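Local structure of hepatocyte growth factor-regulated tyrosine kinase substrate (1DVP) at residues S5-L10 with L28-E32; P21-I26 with L64-S68. The protein drives endosome membrane invagination and multivesicular body formation, probably sorting activated tyrosine kinase receptors for degradation, this piece comprising its VHS and FYVE zinc-finger domains. All coordinates share one frame; numbering follows the deposited sequence.

Contact 1. Residues S5-L10 with L28-E32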
loop_
_atom_site.group_PDB
_atom_site.type_symbol
_atom_site.label_atom_id
_atom_site.label_comp_id
_atom_site.label_asym_id
_atom_site.label_seq_id
_atom_site.Cartn_x
_atom_site.Cartn_y
_atom_site.Cartn_z
ATOM N N SER A 5 -14.610 20.642 -22.839
ATOM C CA SER A 5 -14.286 19.305 -22.377
ATOM C C SER A 5 -15.254 18.929 -21.248
ATOM O O SER A 5 -15.752 17.818 -21.201
ATOM C CB SER A 5 -12.823 19.279 -21.886
ATOM O OG SER A 5 -12.508 18.057 -21.262
ATOM N N PHE A 6 -15.508 19.864 -20.342
ATOM C CA PHE A 6 -16.443 19.638 -19.260
ATOM C C PHE A 6 -17.809 19.113 -19.775
ATOM O O PHE A 6 -18.307 18.101 -19.287
ATOM C CB PHE A 6 -16.658 20.925 -18.462
ATOM C CG PHE A 6 -17.854 20.885 -17.555
ATOM C CD1 PHE A 6 -17.848 20.117 -16.397
ATOM C CD2 PHE A 6 -19.020 21.588 -17.884
ATOM C CE1 PHE A 6 -18.976 20.042 -15.588
ATOM C CE2 PHE A 6 -20.161 21.519 -17.074
ATOM C CZ PHE A 6 -20.141 20.745 -15.928
ATOM N N CYS A 7 -18.400 19.805 -20.756
ATOM C CA CYS A 7 -19.686 19.387 -21.275
ATOM C C CYS A 7 -19.645 17.980 -21.876
ATOM O O CYS A 7 -20.583 17.210 -21.715
ATOM C CB CYS A 7 -20.239 20.432 -22.261
ATOM S SG CYS A 7 -21.050 21.827 -21.365
ATOM N N LYS A 8 -18.554 17.617 -22.523
ATOM C CA LYS A 8 -18.481 16.276 -23.081
ATOM C C LYS A 8 -18.409 15.247 -21.938
ATOM O O LYS A 8 -18.950 14.147 -22.039
ATOM C CB LYS A 8 -17.256 16.132 -24.000
ATOM C CG LYS A 8 -16.944 14.676 -24.414
ATOM C CD LYS A 8 -17.303 14.390 -25.892
ATOM C CE LYS A 8 -17.329 12.893 -26.200
ATOM N NZ LYS A 8 -16.112 12.209 -25.669
ATOM N N ASN A 9 -17.718 15.597 -20.858
ATOM C CA ASN A 9 -17.619 14.676 -19.741
ATOM C C ASN A 9 -18.987 14.558 -19.048
ATOM O O ASN A 9 -19.362 13.489 -18.622
ATOM C CB ASN A 9 -16.518 15.124 -18.745
ATOM C CG ASN A 9 -15.098 15.046 -19.335
ATOM O OD1 ASN A 9 -14.740 14.108 -20.044
ATOM N ND2 ASN A 9 -14.277 16.049 -19.016
ATOM N N LEU A 10 -19.735 15.654 -18.942
ATOM C CA LEU A 10 -21.046 15.588 -18.295
ATOM C C LEU A 10 -22.020 14.754 -19.169
ATOM O O LEU A 10 -22.788 13.929 -18.654
ATOM C CB LEU A 10 -21.598 16.996 -18.042
ATOM C CG LEU A 10 -22.883 17.161 -17.224
ATOM C CD1 LEU A 10 -22.695 16.670 -15.734
ATOM C CD2 LEU A 10 -23.282 18.632 -17.248
ATOM N N LEU A 28 -12.993 13.297 -13.755
ATOM C CA LEU A 28 -12.487 14.349 -14.670
ATOM C C LEU A 28 -13.251 15.679 -14.392
ATOM O O LEU A 28 -12.645 16.764 -14.368
ATOM C CB LEU A 28 -12.690 13.922 -16.138
ATOM C CG LEU A 28 -11.629 13.041 -16.805
ATOM C CD1 LEU A 28 -12.072 12.650 -18.232
ATOM C CD2 LEU A 28 -10.254 13.866 -16.903
ATOM N N ILE A 29 -14.567 15.600 -14.196
ATOM C CA ILE A 29 -15.374 16.780 -13.892
ATOM C C ILE A 29 -14.854 17.428 -12.596
ATOM O O ILE A 29 -14.584 18.615 -12.577
ATOM C CB ILE A 29 -16.907 16.431 -13.797
ATOM C CG1 ILE A 29 -17.457 16.212 -15.208
ATOM C CG2 ILE A 29 -17.714 17.597 -13.096
ATOM C CD1 ILE A 29 -18.842 15.701 -15.262
ATOM N N CYS A 30 -14.648 16.633 -11.540
ATOM C CA CYS A 30 -14.134 17.189 -10.282
ATOM C C CYS A 30 -12.800 17.903 -10.481
ATOM O O CYS A 30 -12.620 19.000 -9.987
ATOM C CB CYS A 30 -13.998 16.080 -9.244
ATOM S SG CYS A 30 -15.605 15.402 -8.827
ATOM N N ASP A 31 -11.858 17.284 -11.187
ATOM C CA ASP A 31 -10.570 17.936 -11.469
ATOM C C ASP A 31 -10.749 19.249 -12.271
ATOM O O ASP A 31 -10.113 20.274 -11.964
ATOM C CB ASP A 31 -9.653 16.979 -12.251
ATOM C CG ASP A 31 -9.016 15.906 -11.344
ATOM O OD1 ASP A 31 -8.918 16.154 -10.116
ATOM O OD2 ASP A 31 -8.613 14.854 -11.871
ATOM N N GLU A 32 -11.602 19.219 -13.313
ATOM C CA GLU A 32 -11.814 20.432 -14.128
ATOM C C GLU A 32 -12.296 21.589 -13.256
ATOM O O GLU A 32 -11.887 22.717 -13.476
ATOM C CB GLU A 32 -12.802 20.189 -15.294
ATOM C CG GLU A 32 -12.329 19.075 -16.232
ATOM C CD GLU A 32 -13.291 18.664 -17.368
ATOM O OE1 GLU A 32 -14.405 18.126 -17.122
ATOM O OE2 GLU A 32 -12.884 18.855 -18.534
#

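Contact 2. Residues P21-I26 with L64-S68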
loop_
_atom_site.group_PDB
_atom_site.type_symbol
_atom_site.label_atom_id
_atom_site.label_comp_id
_atom_site.label_asym_id
_atom_site.label_seq_id
_atom_site.Cartn_x
_atom_site.Cartn_y
_atom_site.Cartn_z
ATOM N N PRO A 21 -22.343 3.902 -13.006
ATOM C CA PRO A 21 -21.704 5.213 -13.150
ATOM C C PRO A 21 -20.401 5.176 -13.962
ATOM O O PRO A 21 -19.669 4.208 -13.956
ATOM C CB PRO A 21 -21.463 5.668 -11.704
ATOM C CG PRO A 21 -22.354 4.775 -10.848
ATOM C CD PRO A 21 -22.343 3.458 -11.599
ATOM N N ASP A 22 -20.159 6.262 -14.660
ATOM C CA ASP A 22 -18.967 6.465 -15.427
ATOM C C ASP A 22 -18.037 7.304 -14.507
ATOM O O ASP A 22 -17.924 8.536 -14.624
ATOM C CB ASP A 22 -19.352 7.217 -16.707
ATOM C CG ASP A 22 -18.150 7.576 -17.536
ATOM O OD1 ASP A 22 -17.014 7.277 -17.080
ATOM O OD2 ASP A 22 -18.329 8.176 -18.625
ATOM N N TRP A 23 -17.409 6.620 -13.561
ATOM C CA TRP A 23 -16.510 7.258 -12.598
ATOM C C TRP A 23 -15.357 8.037 -13.240
ATOM O O TRP A 23 -15.019 9.127 -12.796
ATOM C CB TRP A 23 -16.004 6.216 -11.606
ATOM C CG TRP A 23 -17.120 5.875 -10.683
ATOM C CD1 TRP A 23 -17.900 4.720 -10.661
ATOM C CD2 TRP A 23 -17.708 6.763 -9.742
ATOM N NE1 TRP A 23 -18.940 4.866 -9.767
ATOM C CE2 TRP A 23 -18.843 6.104 -9.185
ATOM C CE3 TRP A 23 -17.389 8.060 -9.305
ATOM C CZ2 TRP A 23 -19.650 6.702 -8.224
ATOM C CZ3 TRP A 23 -18.213 8.658 -8.329
ATOM C CH2 TRP A 23 -19.322 7.970 -7.815
ATOM N N PRO A 24 -14.744 7.488 -14.280
ATOM C CA PRO A 24 -13.647 8.217 -14.932
ATOM C C PRO A 24 -14.074 9.628 -15.381
ATOM O O PRO A 24 -13.335 10.584 -15.162
ATOM C CB PRO A 24 -13.277 7.307 -16.121
ATOM C CG PRO A 24 -13.527 5.915 -15.536
ATOM C CD PRO A 24 -14.883 6.126 -14.829
ATOM N N SER A 25 -15.251 9.772 -15.972
ATOM C CA SER A 25 -15.736 11.102 -16.423
ATOM C C SER A 25 -16.116 11.961 -15.216
ATOM O O SER A 25 -15.950 13.180 -15.209
ATOM C CB SER A 25 -16.987 10.992 -17.336
ATOM O OG SER A 25 -16.709 10.296 -18.557
ATOM N N ILE A 26 -16.651 11.327 -14.183
ATOM C CA ILE A 26 -17.033 12.089 -13.012
ATOM C C ILE A 26 -15.790 12.680 -12.281
ATOM O O ILE A 26 -15.814 13.839 -11.807
ATOM C CB ILE A 26 -17.880 11.213 -12.050
ATOM C CG1 ILE A 26 -19.264 10.943 -12.695
ATOM C CG2 ILE A 26 -18.039 11.924 -10.728
ATOM C CD1 ILE A 26 -20.146 9.854 -11.954
ATOM N N LEU A 64 -25.788 12.120 -9.064
ATOM C CA LEU A 64 -24.550 11.483 -8.639
ATOM C C LEU A 64 -23.390 12.457 -8.958
ATOM O O LEU A 64 -22.476 12.636 -8.148
ATOM C CB LEU A 64 -24.364 10.163 -9.402
ATOM C CG LEU A 64 -23.081 9.405 -9.061
ATOM C CD1 LEU A 64 -22.988 9.127 -7.545
ATOM C CD2 LEU A 64 -23.030 8.116 -9.847
ATOM N N VAL A 65 -23.426 13.095 -10.131
ATOM C CA VAL A 65 -22.377 14.045 -10.480
ATOM C C VAL A 65 -22.370 15.148 -9.414
ATOM O O VAL A 65 -21.322 15.562 -8.921
ATOM C CB VAL A 65 -22.610 14.653 -11.912
ATOM C CG1 VAL A 65 -21.636 15.829 -12.189
ATOM C CG2 VAL A 65 -22.429 13.555 -12.952
ATOM N N LEU A 66 -23.559 15.612 -9.058
ATOM C CA LEU A 66 -23.706 16.656 -8.050
ATOM C C LEU A 66 -23.147 16.233 -6.687
ATOM O O LEU A 66 -22.450 16.987 -6.038
ATOM C CB LEU A 66 -25.192 17.011 -7.913
ATOM C CG LEU A 66 -25.564 18.480 -7.613
ATOM C CD1 LEU A 66 -26.975 18.460 -6.986
ATOM C CD2 LEU A 66 -24.546 19.194 -6.695
ATOM N N GLU A 67 -23.452 15.023 -6.251
ATOM C CA GLU A 67 -22.951 14.522 -4.980
ATOM C C GLU A 67 -21.413 14.566 -4.963
ATOM O O GLU A 67 -20.790 14.933 -3.962
ATOM C CB GLU A 67 -23.441 13.100 -4.779
ATOM C CG GLU A 67 -22.905 12.363 -3.530
ATOM C CD GLU A 67 -23.425 10.918 -3.503
ATOM O OE1 GLU A 67 -24.251 10.590 -4.402
ATOM O OE2 GLU A 67 -23.023 10.120 -2.624
ATOM N N SER A 68 -20.825 14.190 -6.098
ATOM C CA SER A 68 -19.380 14.143 -6.254
ATOM C C SER A 68 -18.671 15.473 -6.225
ATOM O O SER A 68 -17.607 15.564 -5.621
ATOM C CB SER A 68 -19.001 13.413 -7.553
ATOM O OG SER A 68 -19.477 12.101 -7.507
#

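Contact 1. Residues S5-L10 with L28-E32
The carboxylate of Glu32 is gripped through both oxygens by helix 5-14: Asn9 ND2 donates to Glu32 OE1 at 2.8 Å, and Ser5 OG donates to Glu32 OE2 at 2.9 Å. This joins two nearly antiparallel helices of the VHS superhelix, whose short segments approach to 9.8 Å at a signed crossing angle of -153°. The two bonds differ in geometry. OE1 lies in the Asn9 amide plane, yet the amide reaches it from above the carboxylate plane, with an N-H...O angle of 154°, whereas Ser5 OG meets OE2 nearly along the C-O axis. An extended chain beyond CG carries the carboxylate of Glu32 across to the neighbouring helix. With an alanine here, Asn9 ND2 and Ser5 OG would probably both lose their acceptor, and the two helices their polar tie. Beside this polar group the packing is apolar. Ile29 CD1 comes to 4.0 Å from Leu10 CD1, and helix 40-51 touches both Phe6 and Leu10 through Ala46. Ile29 CG2 stands anti to its own N and abuts the Phe6 ring edge in plane, 3.7 Å from CE1.

Contact 2. Residues P21-I26 with L64-S68
Leu64 reaches across from helix 56-72 and sets its two methyls among Pro21, Trp23 and Ile26 at the start of helix 23-34, joining two helices of the VHS superhelix. The tightest point is Pro21 CB to Leu64 CD2, 3.4 Å, closer than carbons usually come, and Pro21 CG is also near this methyl. With CG anti to the backbone N (chi1 179°), Leu64 points its branch at helix 23-34: CD2 also packs 4.0 Å from Ile26 CD1, while CD1 approaches Trp23 CH2 at 3.9 Å. Pro21 CB and Ile26 CD1 lie over the same face of the indole, both offset toward its rim, and Leu64 packs against all three residues. Deeper in, Ile26 CG2 presses on Ser68 OG at 3.5 Å, and the contact is looser at Ile26 CG1 and Val65 CG2, 4.1 Å apart. Pro21 and Leu64 are partly exposed, unlike the buried Trp23, Ile26, Val65 and Ser68, so the closest packing lies toward the solvent side. Trp23 also touches Pro199, Lys200 and Glu204 of the FYVE part of the chain. At the start of helix 23-34, Asp22 is the N-cap, its OD1 accepting from Ser25 N at 3.2 Å. Its OD2 accepts from Ser25 OG at 2.7 Å, and both donors come from above the carboxylate plane. With no hydrogen bond between the segments, the fit of Leu64 against proline, indole and isoleucine implies an association that rests on shape and apolar burial.

Helix 23-34 belongs to both contacts, its start facing helix 56-72 in contact 2 and its later turns facing helix 5-14 in contact 1. Their centres lie about 10 Å apart, and their apolar sides touch at Val65, whose CG1 is 3.8 Å from Leu10 CD1. Both are largely buried, but contact 1 has the exposed Ser5 and Leu28 at its margin, whereas no touching residue of contact 2 is fully exposed. The chemistry differs too: contact 1 adds a hydrogen-bonded carboxylate to its packing, while contact 2 is without hydrogen bonds between its segments. In their surroundings, Asp31 hydrogen-bonds the second subunit, whereas no other chain of the assembly touches 21-26 or 64-68.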